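Local coordinates for mitochondrial dynamics protein MID49 (Mus musculus, PDB 4WOY) that recruits the fission mediator dynamin-related protein 1 to the mitochondrial outer membrane, regulates its GTPase activity and is required for mitochondrial fission, at residues H68-A73 and D189-A194; A92-C97 and E198-N203; L233-I238 and Q278-L283; G249-T254 and V300-N305; V256-G261 and C294-S299. The protein carries 1 engineered substitution. All blocks are in the same frame, centred on the assembly; numbering follows the deposited sequence.

Interaction 1 of 5, residues H68-A73 and D189-A194; sequences HVRLLA and DRLLLA
Leu191 meets two side chains of the other strand at once, and all of it goes through one methyl. CD1 of Leu191 sits 3.8 Å from CD1 of Leu72, the two leucines running at a slant to each other. That same CD1 also lies 4.1 Å from NH2 of Arg70, and here the methyl approaches the guanidinium obliquely. The first torsion of Leu72 (chi1 -59°) puts CG anti to its own carbonyl carbon, and this swings the tip across to Leu191 although the root of the side chain does not face it. Arg70, by contrast, starts out toward the other strand, then bends at its second and third torsions. Its charged end is taken up by a salt bridge from NH2 to Asp208. Both strands belong to the curled mixed sheet of the nucleotidyltransferase-like part of this fragment, and both pair with strand 173-182, Leu71 bonding to Ala177 and Leu179. Between the segments there is no hydrogen bond, so the contact rests on van der Waals contact of Leu191 CD1 with the Leu72 methyl and, at a slant, with the guanidinium end of an arginine whose charge is engaged by Asp208.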
# COMPACT_ATOMS: atom_id res chain seq x y z
N HIS A 68 4.02 5.51 -2.56
CA HIS A 68 3.58 6.28 -1.41
C HIS A 68 4.35 5.85 -0.18
O HIS A 68 4.87 4.73 -0.10
CB HIS A 68 2.08 6.10 -1.14
CG HIS A 68 1.21 6.76 -2.14
ND1 HIS A 68 1.70 7.54 -3.16
CD2 HIS A 68 -0.15 6.76 -2.28
CE1 HIS A 68 0.70 7.99 -3.89
NE2 HIS A 68 -0.43 7.53 -3.37
N VAL A 69 4.44 6.77 0.77
CA VAL A 69 4.98 6.47 2.07
C VAL A 69 3.78 6.35 3.02
O VAL A 69 2.97 7.28 3.16
CB VAL A 69 5.96 7.55 2.52
CG1 VAL A 69 6.51 7.25 3.93
CG2 VAL A 69 7.05 7.72 1.47
N ARG A 70 3.65 5.18 3.64
CA ARG A 70 2.51 4.94 4.53
C ARG A 70 2.71 5.64 5.87
O ARG A 70 3.79 5.58 6.48
CB ARG A 70 2.28 3.44 4.72
CG ARG A 70 2.77 2.62 3.54
CD ARG A 70 1.92 1.39 3.23
NE ARG A 70 1.60 0.60 4.41
CZ ARG A 70 0.64 -0.31 4.43
NH1 ARG A 70 -0.08 -0.57 3.34
NH2 ARG A 70 0.39 -0.97 5.54
N LEU A 71 1.68 6.37 6.29
CA LEU A 71 1.63 6.94 7.62
C LEU A 71 0.45 6.26 8.33
O LEU A 71 -0.72 6.58 8.09
CB LEU A 71 1.49 8.45 7.54
CG LEU A 71 1.85 9.20 8.81
CD1 LEU A 71 3.25 8.78 9.23
CD2 LEU A 71 1.80 10.70 8.59
N LEU A 72 0.79 5.29 9.18
CA LEU A 72 -0.19 4.47 9.87
C LEU A 72 -0.63 5.15 11.15
O LEU A 72 0.21 5.53 11.95
CB LEU A 72 0.38 3.10 10.20
CG LEU A 72 0.88 2.21 9.08
CD1 LEU A 72 1.02 0.77 9.57
CD2 LEU A 72 -0.04 2.30 7.87
N ALA A 73 -1.95 5.32 11.30
CA ALA A 73 -2.55 5.82 12.54
C ALA A 73 -3.47 4.73 13.12
O ALA A 73 -4.62 4.58 12.70
CB ALA A 73 -3.33 7.13 12.28
N ASP A 189 0.34 -9.68 10.73
CA ASP A 189 0.26 -8.23 10.78
C ASP A 189 -0.59 -7.59 9.69
O ASP A 189 -0.41 -6.42 9.40
CB ASP A 189 1.68 -7.66 10.76
CG ASP A 189 2.43 -7.93 12.05
OD1 ASP A 189 1.86 -7.69 13.14
OD2 ASP A 189 3.57 -8.43 11.98
N ARG A 190 -1.51 -8.34 9.10
CA ARG A 190 -2.42 -7.75 8.10
C ARG A 190 -3.29 -6.66 8.76
O ARG A 190 -3.49 -6.67 9.97
CB ARG A 190 -3.28 -8.82 7.45
CG ARG A 190 -4.30 -9.44 8.39
CD ARG A 190 -5.03 -10.56 7.71
NE ARG A 190 -4.11 -11.61 7.32
CZ ARG A 190 -4.36 -12.47 6.34
NH1 ARG A 190 -5.51 -12.39 5.67
NH2 ARG A 190 -3.47 -13.41 6.02
N LEU A 191 -3.77 -5.71 7.98
CA LEU A 191 -4.52 -4.59 8.53
C LEU A 191 -5.82 -4.37 7.79
O LEU A 191 -6.02 -4.90 6.69
CB LEU A 191 -3.69 -3.29 8.49
CG LEU A 191 -2.39 -3.30 9.31
CD1 LEU A 191 -1.51 -2.07 9.04
CD2 LEU A 191 -2.66 -3.45 10.82
N LEU A 192 -6.71 -3.60 8.41
CA LEU A 192 -7.83 -3.02 7.71
C LEU A 192 -7.59 -1.52 7.67
O LEU A 192 -7.24 -0.93 8.70
CB LEU A 192 -9.15 -3.33 8.42
CG LEU A 192 -9.38 -4.79 8.75
CD1 LEU A 192 -10.67 -4.95 9.54
CD2 LEU A 192 -9.38 -5.60 7.48
N LEU A 193 -7.78 -0.91 6.50
CA LEU A 193 -7.59 0.52 6.37
C LEU A 193 -8.91 1.24 6.19
O LEU A 193 -9.80 0.75 5.50
CB LEU A 193 -6.70 0.85 5.17
CG LEU A 193 -5.49 0.02 4.76
CD1 LEU A 193 -5.21 0.27 3.30
CD2 LEU A 193 -4.30 0.43 5.56
N ALA A 194 -9.02 2.41 6.78
CA ALA A 194 -10.08 3.32 6.44
C ALA A 194 -9.72 3.99 5.12
O ALA A 194 -9.15 5.08 5.10
CB ALA A 194 -10.27 4.36 7.55

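Interaction 2 of 5, residues A92-C97 and E198-N203. Engineered in segment 92-97: Ala93 (natural residue Arg).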
# COMPACT_ATOMS: atom_id res chain seq x y z
N ALA A 92 -22.86 -6.23 0.87
CA ALA A 92 -21.83 -5.96 -0.14
C ALA A 92 -21.07 -7.25 -0.06
O ALA A 92 -20.71 -7.66 1.02
CB ALA A 92 -20.96 -4.77 0.20
N ALA A 93 -20.83 -7.92 -1.16
CA ALA A 93 -20.22 -9.24 -1.05
C ALA A 93 -18.83 -9.09 -1.57
O ALA A 93 -18.48 -9.63 -2.61
CB ALA A 93 -21.02 -10.28 -1.83
N GLU A 94 -18.07 -8.26 -0.88
CA GLU A 94 -16.83 -7.73 -1.38
C GLU A 94 -15.66 -8.34 -0.64
O GLU A 94 -15.39 -7.97 0.50
CB GLU A 94 -16.83 -6.19 -1.24
CG GLU A 94 -15.57 -5.52 -1.74
CD GLU A 94 -15.14 -6.04 -3.11
OE1 GLU A 94 -15.78 -5.68 -4.13
OE2 GLU A 94 -14.17 -6.82 -3.17
N PRO A 95 -14.96 -9.27 -1.30
CA PRO A 95 -13.80 -9.91 -0.65
C PRO A 95 -12.66 -8.92 -0.33
O PRO A 95 -11.89 -9.18 0.59
CB PRO A 95 -13.38 -10.97 -1.67
CG PRO A 95 -13.94 -10.49 -2.98
CD PRO A 95 -15.20 -9.80 -2.65
N ARG A 96 -12.57 -7.78 -1.01
CA ARG A 96 -11.52 -6.80 -0.71
C ARG A 96 -11.73 -6.06 0.60
O ARG A 96 -10.83 -5.37 1.07
CB ARG A 96 -11.40 -5.75 -1.83
CG ARG A 96 -10.90 -6.26 -3.16
CD ARG A 96 -11.04 -5.17 -4.21
NE ARG A 96 -11.17 -5.71 -5.56
CZ ARG A 96 -10.24 -5.64 -6.51
NH1 ARG A 96 -9.07 -5.04 -6.27
NH2 ARG A 96 -10.47 -6.16 -7.71
N CYS A 97 -12.92 -6.20 1.20
CA CYS A 97 -13.29 -5.39 2.37
C CYS A 97 -13.65 -6.19 3.61
O CYS A 97 -13.79 -7.39 3.58
CB CYS A 97 -14.47 -4.46 2.05
SG CYS A 97 -14.21 -3.32 0.70
N GLU A 198 -15.51 5.28 -2.60
CA GLU A 198 -16.60 6.06 -2.02
C GLU A 198 -17.91 5.74 -2.70
O GLU A 198 -18.97 6.28 -2.35
CB GLU A 198 -16.29 7.56 -2.11
CG GLU A 198 -15.30 8.04 -1.05
CD GLU A 198 -14.87 9.48 -1.23
OE1 GLU A 198 -14.30 9.79 -2.30
OE2 GLU A 198 -15.10 10.29 -0.32
N GLY A 199 -17.83 4.85 -3.68
CA GLY A 199 -19.00 4.19 -4.20
C GLY A 199 -19.13 2.93 -3.35
O GLY A 199 -18.22 2.62 -2.57
N LEU A 200 -20.24 2.22 -3.51
CA LEU A 200 -20.52 0.95 -2.81
C LEU A 200 -20.45 1.05 -1.27
O LEU A 200 -21.14 1.88 -0.68
CB LEU A 200 -19.59 -0.17 -3.33
CG LEU A 200 -20.03 -1.63 -3.12
CD1 LEU A 200 -21.43 -1.86 -3.68
CD2 LEU A 200 -19.02 -2.63 -3.70
N ALA A 201 -19.61 0.24 -0.63
CA ALA A 201 -19.58 0.14 0.84
C ALA A 201 -18.45 0.90 1.55
O ALA A 201 -17.45 0.32 1.96
CB ALA A 201 -19.50 -1.30 1.22
N SER A 202 -18.67 2.19 1.77
CA SER A 202 -17.68 3.08 2.37
C SER A 202 -17.73 2.97 3.87
O SER A 202 -16.82 3.42 4.57
CB SER A 202 -17.88 4.53 1.92
OG SER A 202 -17.12 4.85 0.76
N ASN A 203 -18.78 2.35 4.38
CA ASN A 203 -18.75 1.96 5.78
C ASN A 203 -17.71 0.84 6.00
O ASN A 203 -17.08 0.76 7.04
CB ASN A 203 -20.14 1.52 6.24
CG ASN A 203 -21.16 2.66 6.19
OD1 ASN A 203 -20.83 3.82 6.47
ND2 ASN A 203 -22.39 2.34 5.79
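Glu94, whose OE1 comes within 4.5 Å of CD2 of Leu200 across the contact, offers its other oxygen to the flat end of Arg96. OE2 lies at the edge of that guanidinium and in its plane, but the ion pair is long, with Glu94 OE2 4.0 Å from Arg96 NE. The firmer bond is with the backbone: Arg96 N donates to Glu94 OE2 at 2.9 Å, nearly straight at 164°, with OE2 using its anti lone pair, the one away from OE1. A bend at the second torsion (chi2 47°) brings the carboxylate back over its own turn, a type I beta turn from Glu94 to Cys97 closed by Cys97 N bonding to Glu94 O at 3.1 Å. The two loops themselves touch lightly. CB of Ala92 meets CB of Ala201 at 3.9 Å, methyl against methyl, both side chains pointing at the opposite loop. Beside this pair Leu200 is poorly ordered, and its place near Glu94 should be read with that in mind. Ala93, an engineered residue, points away from the other loop. Leu204 lies against both Ala92 and Cys97, and the backbone of Arg96 is bonded to Gln207. What this describes is two connecting loops of the nucleotidyltransferase-like domain meeting where they lead into the paired antiparallel strands 97-102 and 205-208.

Interaction 3 of 5, residues L233-I238 and Q278-L283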
# COMPACT_ATOMS: atom_id res chain seq x y z
N LEU A 233 10.77 -4.67 -7.29
CA LEU A 233 11.11 -3.26 -7.55
C LEU A 233 11.36 -2.99 -9.03
O LEU A 233 10.94 -1.96 -9.55
CB LEU A 233 12.33 -2.85 -6.72
CG LEU A 233 11.91 -2.55 -5.29
CD1 LEU A 233 13.13 -2.46 -4.36
CD2 LEU A 233 11.09 -1.28 -5.24
N LEU A 234 12.01 -3.93 -9.70
CA LEU A 234 12.18 -3.88 -11.16
C LEU A 234 10.85 -3.82 -11.90
O LEU A 234 10.64 -2.96 -12.78
CB LEU A 234 12.94 -5.10 -11.66
CG LEU A 234 14.43 -4.91 -11.73
CD1 LEU A 234 15.05 -6.24 -12.02
CD2 LEU A 234 14.74 -3.87 -12.80
N LEU A 235 9.97 -4.75 -11.57
CA LEU A 235 8.70 -4.85 -12.27
C LEU A 235 7.95 -3.56 -12.11
O LEU A 235 7.33 -3.08 -13.05
CB LEU A 235 7.86 -6.02 -11.76
CG LEU A 235 8.42 -7.39 -12.08
CD1 LEU A 235 7.75 -8.46 -11.23
CD2 LEU A 235 8.27 -7.66 -13.56
N CYS A 236 8.02 -2.99 -10.90
CA CYS A 236 7.32 -1.75 -10.62
C CYS A 236 7.86 -0.63 -11.49
O CYS A 236 7.09 0.14 -12.08
CB CYS A 236 7.46 -1.37 -9.15
SG CYS A 236 6.34 -2.19 -8.02
N GLY A 237 9.19 -0.52 -11.56
CA GLY A 237 9.83 0.56 -12.29
C GLY A 237 9.51 0.55 -13.78
O GLY A 237 9.32 1.58 -14.40
N ILE A 238 9.42 -0.65 -14.33
CA ILE A 238 9.10 -0.81 -15.73
C ILE A 238 7.66 -0.48 -16.04
O ILE A 238 7.37 0.18 -17.03
CB ILE A 238 9.42 -2.24 -16.18
CG1 ILE A 238 10.93 -2.33 -16.35
CG2 ILE A 238 8.75 -2.56 -17.48
CD1 ILE A 238 11.37 -3.60 -16.87
N GLN A 278 10.03 -14.75 -16.76
CA GLN A 278 8.99 -15.61 -16.21
C GLN A 278 7.82 -14.83 -15.61
O GLN A 278 6.68 -15.26 -15.71
CB GLN A 278 9.58 -16.52 -15.14
CG GLN A 278 8.79 -17.77 -14.95
CD GLN A 278 9.26 -18.57 -13.76
OE1 GLN A 278 10.37 -18.36 -13.27
NE2 GLN A 278 8.44 -19.51 -13.31
N ALA A 279 8.11 -13.71 -14.94
CA ALA A 279 7.07 -12.81 -14.43
C ALA A 279 6.21 -12.21 -15.54
O ALA A 279 4.99 -12.15 -15.42
CB ALA A 279 7.68 -11.69 -13.62
N LEU A 280 6.84 -11.75 -16.62
CA LEU A 280 6.09 -11.18 -17.72
C LEU A 280 5.19 -12.27 -18.30
O LEU A 280 4.06 -12.00 -18.72
CB LEU A 280 6.99 -10.61 -18.80
CG LEU A 280 7.92 -9.44 -18.48
CD1 LEU A 280 8.34 -8.78 -19.77
CD2 LEU A 280 7.30 -8.43 -17.53
N GLU A 281 5.73 -13.48 -18.36
CA GLU A 281 5.00 -14.61 -18.89
C GLU A 281 3.77 -14.90 -18.07
O GLU A 281 2.68 -15.14 -18.61
CB GLU A 281 5.89 -15.86 -18.89
CG GLU A 281 6.68 -16.02 -20.17
CD GLU A 281 7.67 -17.18 -20.11
OE1 GLU A 281 7.58 -18.02 -19.18
OE2 GLU A 281 8.53 -17.25 -21.01
N PHE A 282 3.94 -14.86 -16.76
CA PHE A 282 2.86 -15.14 -15.84
C PHE A 282 1.81 -14.04 -15.97
O PHE A 282 0.60 -14.32 -16.00
CB PHE A 282 3.39 -15.25 -14.41
CG PHE A 282 2.32 -15.54 -13.41
CD1 PHE A 282 1.82 -16.83 -13.29
CD2 PHE A 282 1.78 -14.54 -12.63
CE1 PHE A 282 0.81 -17.10 -12.40
CE2 PHE A 282 0.77 -14.82 -11.73
CZ PHE A 282 0.28 -16.10 -11.62
N LEU A 283 2.27 -12.80 -16.09
CA LEU A 283 1.36 -11.67 -16.22
C LEU A 283 0.50 -11.82 -17.47
O LEU A 283 -0.74 -11.72 -17.40
CB LEU A 283 2.14 -10.36 -16.26
CG LEU A 283 2.34 -9.64 -14.93
CD1 LEU A 283 3.46 -8.62 -15.02
CD2 LEU A 283 1.07 -8.94 -14.55
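Ala279, whose methyl faces Leu235, has the shortest polar bond here through its backbone: Leu283 N donates to Ala279 O at 2.9 Å, a routine helix bond that leaves the contact itself to carbon atoms. Leu235 straddles the alanine with both branches. Its CD1 lies 4.0 Å from CB of Ala279 and its CD2 4.1 Å from the same CB, so the fork of the leucine sits over the small residue. CD2 of Leu235 goes on to meet CD2 of Leu280 at 4.2 Å, where the two leucines slide past each other in opposite directions. The first torsion of Leu280 (chi1 -63°), with CG anti to the carbonyl carbon, carries its tip across to that branch from a root that does not point at the other helix. All three residues are buried, and the distances are those of ordinary apolar contact. Val257 of helix 250-261 touches Leu235, and Val256 of the same helix touches Ala279; Phe276 leans on Leu235 too. The result is the hydrophobic interior of a helical bundle: helices 228-241 and 272-288 meet each other and both pack on helix 250-261, the latter two helices belonging to the Mab-21 HhH/H2TH-like family region.

Interaction 4 of 5, residues G249-T254 and V300-N305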
# COMPACT_ATOMS: atom_id res chain seq x y z
N GLY A 249 0.24 -2.13 -10.54
CA GLY A 249 0.95 -1.46 -9.47
C GLY A 249 1.61 -2.41 -8.51
O GLY A 249 1.66 -3.61 -8.73
N TRP A 250 2.04 -1.88 -7.38
CA TRP A 250 2.78 -2.65 -6.40
C TRP A 250 2.05 -3.94 -5.99
O TRP A 250 2.63 -5.01 -5.97
CB TRP A 250 3.01 -1.79 -5.17
CG TRP A 250 3.73 -2.51 -4.12
CD1 TRP A 250 3.20 -3.36 -3.19
CD2 TRP A 250 5.12 -2.39 -3.81
NE1 TRP A 250 4.19 -3.81 -2.36
CE2 TRP A 250 5.38 -3.24 -2.71
CE3 TRP A 250 6.18 -1.66 -4.36
CZ2 TRP A 250 6.64 -3.37 -2.15
CZ3 TRP A 250 7.44 -1.81 -3.82
CH2 TRP A 250 7.66 -2.65 -2.72
N SER A 251 0.76 -3.83 -5.67
CA SER A 251 0.01 -4.97 -5.17
C SER A 251 -0.16 -6.06 -6.23
O SER A 251 -0.11 -7.25 -5.92
CB SER A 251 -1.37 -4.53 -4.67
OG SER A 251 -2.11 -4.03 -5.75
N HIS A 252 -0.36 -5.64 -7.48
CA HIS A 252 -0.49 -6.58 -8.60
C HIS A 252 0.76 -7.41 -8.78
O HIS A 252 0.69 -8.66 -8.90
CB HIS A 252 -0.74 -5.84 -9.89
CG HIS A 252 -2.00 -5.04 -9.89
ND1 HIS A 252 -2.06 -3.76 -9.38
CD2 HIS A 252 -3.25 -5.34 -10.34
CE1 HIS A 252 -3.30 -3.31 -9.50
NE2 HIS A 252 -4.04 -4.24 -10.07
N LEU A 253 1.89 -6.71 -8.84
CA LEU A 253 3.16 -7.34 -9.19
C LEU A 253 3.67 -8.14 -7.99
O LEU A 253 4.44 -9.10 -8.15
CB LEU A 253 4.17 -6.27 -9.66
CG LEU A 253 3.68 -5.46 -10.87
CD1 LEU A 253 4.40 -4.12 -11.00
CD2 LEU A 253 3.83 -6.28 -12.16
N THR A 254 3.25 -7.77 -6.79
CA THR A 254 3.54 -8.56 -5.60
C THR A 254 3.03 -9.98 -5.77
O THR A 254 3.70 -10.97 -5.43
CB THR A 254 2.90 -7.94 -4.36
OG1 THR A 254 3.53 -6.69 -4.08
CG2 THR A 254 2.97 -8.89 -3.14
N VAL A 300 -9.90 -12.36 -3.89
CA VAL A 300 -9.82 -11.08 -4.58
C VAL A 300 -9.00 -11.22 -5.87
O VAL A 300 -7.85 -11.69 -5.89
CB VAL A 300 -9.29 -9.89 -3.68
CG1 VAL A 300 -10.08 -9.78 -2.40
CG2 VAL A 300 -7.88 -10.03 -3.36
N ASN A 301 -9.62 -10.79 -6.95
CA ASN A 301 -9.02 -10.81 -8.27
C ASN A 301 -8.50 -9.40 -8.60
O ASN A 301 -9.29 -8.47 -8.81
CB ASN A 301 -10.04 -11.31 -9.29
CG ASN A 301 -9.53 -11.24 -10.70
OD1 ASN A 301 -8.33 -11.02 -10.95
ND2 ASN A 301 -10.43 -11.46 -11.66
N LEU A 302 -7.18 -9.24 -8.62
CA LEU A 302 -6.61 -7.91 -8.80
C LEU A 302 -6.84 -7.36 -10.20
O LEU A 302 -6.58 -6.19 -10.46
CB LEU A 302 -5.12 -7.91 -8.45
CG LEU A 302 -4.85 -7.97 -6.94
CD1 LEU A 302 -3.45 -7.54 -6.64
CD2 LEU A 302 -5.83 -7.10 -6.15
N LEU A 303 -7.33 -8.21 -11.10
CA LEU A 303 -7.68 -7.79 -12.46
C LEU A 303 -9.17 -7.66 -12.66
O LEU A 303 -9.62 -7.42 -13.78
CB LEU A 303 -7.13 -8.76 -13.50
CG LEU A 303 -5.63 -8.90 -13.71
CD1 LEU A 303 -5.44 -9.85 -14.86
CD2 LEU A 303 -4.97 -7.53 -13.94
N GLY A 304 -9.93 -7.84 -11.59
CA GLY A 304 -11.39 -7.89 -11.66
C GLY A 304 -12.06 -6.63 -12.17
O GLY A 304 -13.05 -6.69 -12.90
N ASN A 305 -11.52 -5.49 -11.77
CA ASN A 305 -12.08 -4.20 -12.14
C ASN A 305 -11.43 -3.63 -13.39
O ASN A 305 -11.60 -2.46 -13.71
CB ASN A 305 -11.95 -3.21 -10.97
CG ASN A 305 -10.50 -2.98 -10.56
OD1 ASN A 305 -9.61 -3.79 -10.85
ND2 ASN A 305 -10.25 -1.85 -9.87
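Leu302 is the residue that meets Ser251 and His252, and the chain arrives at it from Val300, where short strand 300-301 runs beside strand 293-294. Asn301 comes next and closes an Asx turn: its OD1 accepts Leu303 N at 3.0 Å, the donor standing well above the carbonyl plane. The same OD1 also takes Leu292 N, while ND2 gives to Ala290 O. Leu302 then reaches the helix with several atoms. CD1 rests 3.4 Å from the backbone O of Ser251 and 3.9 Å from its OG, and it also lies over one face of the His252 imidazole, 4.2 Å above the plane and shifted toward the rim. CB of Leu302 touches CD2 of His252 at 3.7 Å. The histidine, with CG anti to its carbonyl carbon (chi1 -61°), brings NE2 to Leu302 O at 3.2 Å, but an angle of 123° makes this a weak hydrogen bond. Leu303 turns to Leu287, and Gly304 N closes the type I turn on Asn301 O at 2.9 Å. The turn thus sits between the first turn of helix 250-261, where Gly249 is the N-cap, and helix 272-288, which Leu303 touches, while strand 293-294 flanks its entry.

Interaction 5 of 5, residues V256-G261 and C294-S299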
# COMPACT_ATOMS: atom_id res chain seq x y z
N VAL A 256 2.55 -11.56 -8.48
CA VAL A 256 3.38 -12.23 -9.47
C VAL A 256 4.61 -12.79 -8.81
O VAL A 256 4.97 -13.93 -9.05
CB VAL A 256 3.83 -11.30 -10.59
CG1 VAL A 256 4.73 -12.08 -11.54
CG2 VAL A 256 2.62 -10.74 -11.35
N VAL A 257 5.27 -11.98 -7.99
CA VAL A 257 6.51 -12.41 -7.35
C VAL A 257 6.27 -13.44 -6.23
O VAL A 257 7.08 -14.33 -6.02
CB VAL A 257 7.31 -11.21 -6.80
CG1 VAL A 257 8.56 -11.70 -6.01
CG2 VAL A 257 7.71 -10.31 -7.97
N LEU A 258 5.14 -13.33 -5.54
CA LEU A 258 4.79 -14.37 -4.57
C LEU A 258 4.57 -15.71 -5.27
O LEU A 258 4.96 -16.74 -4.77
CB LEU A 258 3.55 -13.97 -3.76
CG LEU A 258 3.89 -12.96 -2.65
CD1 LEU A 258 2.65 -12.38 -2.00
CD2 LEU A 258 4.81 -13.59 -1.60
N HIS A 259 3.94 -15.69 -6.44
CA HIS A 259 3.69 -16.91 -7.18
C HIS A 259 4.98 -17.59 -7.63
O HIS A 259 5.17 -18.78 -7.39
CB HIS A 259 2.81 -16.62 -8.39
CG HIS A 259 2.44 -17.84 -9.19
ND1 HIS A 259 3.16 -18.25 -10.29
CD2 HIS A 259 1.44 -18.73 -9.03
CE1 HIS A 259 2.61 -19.35 -10.78
NE2 HIS A 259 1.57 -19.66 -10.03
N LEU A 260 5.87 -16.84 -8.26
CA LEU A 260 7.15 -17.39 -8.69
C LEU A 260 8.03 -17.63 -7.48
O LEU A 260 8.64 -18.69 -7.35
CB LEU A 260 7.88 -16.44 -9.66
CG LEU A 260 7.14 -15.86 -10.87
CD1 LEU A 260 8.10 -15.10 -11.76
CD2 LEU A 260 6.48 -16.96 -11.65
N GLY A 261 8.04 -16.64 -6.57
CA GLY A 261 8.90 -16.67 -5.41
C GLY A 261 8.65 -17.82 -4.47
O GLY A 261 9.58 -18.31 -3.82
N CYS A 294 -5.14 -12.58 -5.19
CA CYS A 294 -4.17 -12.30 -4.12
C CYS A 294 -3.65 -13.56 -3.50
O CYS A 294 -4.42 -14.44 -3.17
CB CYS A 294 -4.75 -11.46 -3.00
SG CYS A 294 -4.61 -9.75 -3.18
N HIS A 295 -2.34 -13.62 -3.29
CA HIS A 295 -1.72 -14.79 -2.70
C HIS A 295 -2.31 -15.14 -1.32
O HIS A 295 -2.58 -16.30 -1.02
CB HIS A 295 -0.21 -14.58 -2.58
CG HIS A 295 0.53 -15.83 -2.23
ND1 HIS A 295 0.91 -16.14 -0.94
CD2 HIS A 295 0.94 -16.87 -3.00
CE1 HIS A 295 1.54 -17.30 -0.93
NE2 HIS A 295 1.57 -17.77 -2.17
N PHE A 296 -2.55 -14.12 -0.51
CA PHE A 296 -3.04 -14.31 0.85
C PHE A 296 -4.53 -14.02 0.96
O PHE A 296 -5.06 -13.97 2.05
CB PHE A 296 -2.28 -13.41 1.82
CG PHE A 296 -0.84 -13.80 2.02
CD1 PHE A 296 -0.51 -14.87 2.84
CD2 PHE A 296 0.19 -13.07 1.41
CE1 PHE A 296 0.80 -15.23 3.04
CE2 PHE A 296 1.51 -13.42 1.62
CZ PHE A 296 1.82 -14.51 2.43
N ASN A 297 -5.17 -13.79 -0.18
CA ASN A 297 -6.62 -13.68 -0.25
C ASN A 297 -7.10 -13.94 -1.67
O ASN A 297 -7.47 -13.00 -2.39
CB ASN A 297 -7.08 -12.30 0.20
CG ASN A 297 -8.59 -12.20 0.32
OD1 ASN A 297 -9.28 -13.21 0.22
ND2 ASN A 297 -9.10 -11.00 0.53
N PRO A 298 -7.12 -15.22 -2.07
CA PRO A 298 -7.36 -15.66 -3.45
C PRO A 298 -8.72 -15.28 -4.04
O PRO A 298 -8.88 -15.27 -5.26
CB PRO A 298 -7.21 -17.18 -3.35
CG PRO A 298 -6.26 -17.37 -2.20
CD PRO A 298 -6.66 -16.32 -1.21
N SER A 299 -9.71 -15.02 -3.19
CA SER A 299 -11.00 -14.57 -3.66
C SER A 299 -10.90 -13.16 -4.26
O SER A 299 -11.75 -12.78 -5.06
CB SER A 299 -12.06 -14.66 -2.56
OG SER A 299 -11.68 -13.99 -1.39
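Leu258 packs into the corner made by His295 and Phe296, and this is the close-fitting half of the contact. Its CB sits over the face of the His295 ring, 4.2 Å from the centroid and 27° off the ring normal, a CH-pi contact. Its CD1 reaches further along, to 3.7 Å from CB of His295 and 3.9 Å from CE2 of Phe296, meeting the phenyl ring at a slant. The leucine crosses both side chains at about a right angle. His295, with CG turned away from its backbone N (chi1 -169°), presents one imidazole face to Leu258 CB, and its ND1 stands 3.7 Å above the centre of the Phe296 ring. One histidine therefore meets Leu258 with a face and the phenylalanine with ND1. Leu217 and Arg216 of helix 210-224 also touch Leu258, which is buried. Beyond this the packing slackens. His295 and Phe296 are partly exposed, and the chain past the Cys294 to Asn297 type I turn leaves the helix: Pro298 and Ser299 are exposed, and Ser299 OG bonds to Asn297 OD1 at 3.0 Å within the loop. Asn297 ND2 turns to Gln207. The turn is closed by Asn297 N on Cys294 O, and Gln255 OE1 accepts His295 N from outside the two segments. No hydrogen bond joins the segments, so the hold is dispersion and CH-pi contact between one leucine, the His295 CB and ring, and the Phe296 ring.

How the interactions relate
Interactions 3, 4 and 5 cluster in the helical part, with centres 10 to 14 Å apart. Helix 250-261 serves both 4 and 5, and Ala279 CB of interaction 3 lies 3.6 Å from Val256 CG1 of interaction 5. Interaction 5 is nested within the loop that interaction 4 closes, and Val300 O lies 2.9 Å from Cys294 N, a probable hydrogen bond between them. Interactions 1 and 2, 18 Å apart, lie in the sheet domain, with their segments adjoining in sequence. The two parts meet in several places: Arg96 NH2 comes within 2.8 Å of Asn301 O, where interactions 2 and 4 touch, and Arg190 NH1 of interaction 1 lies 4.0 Å from Phe296 O of interaction 5.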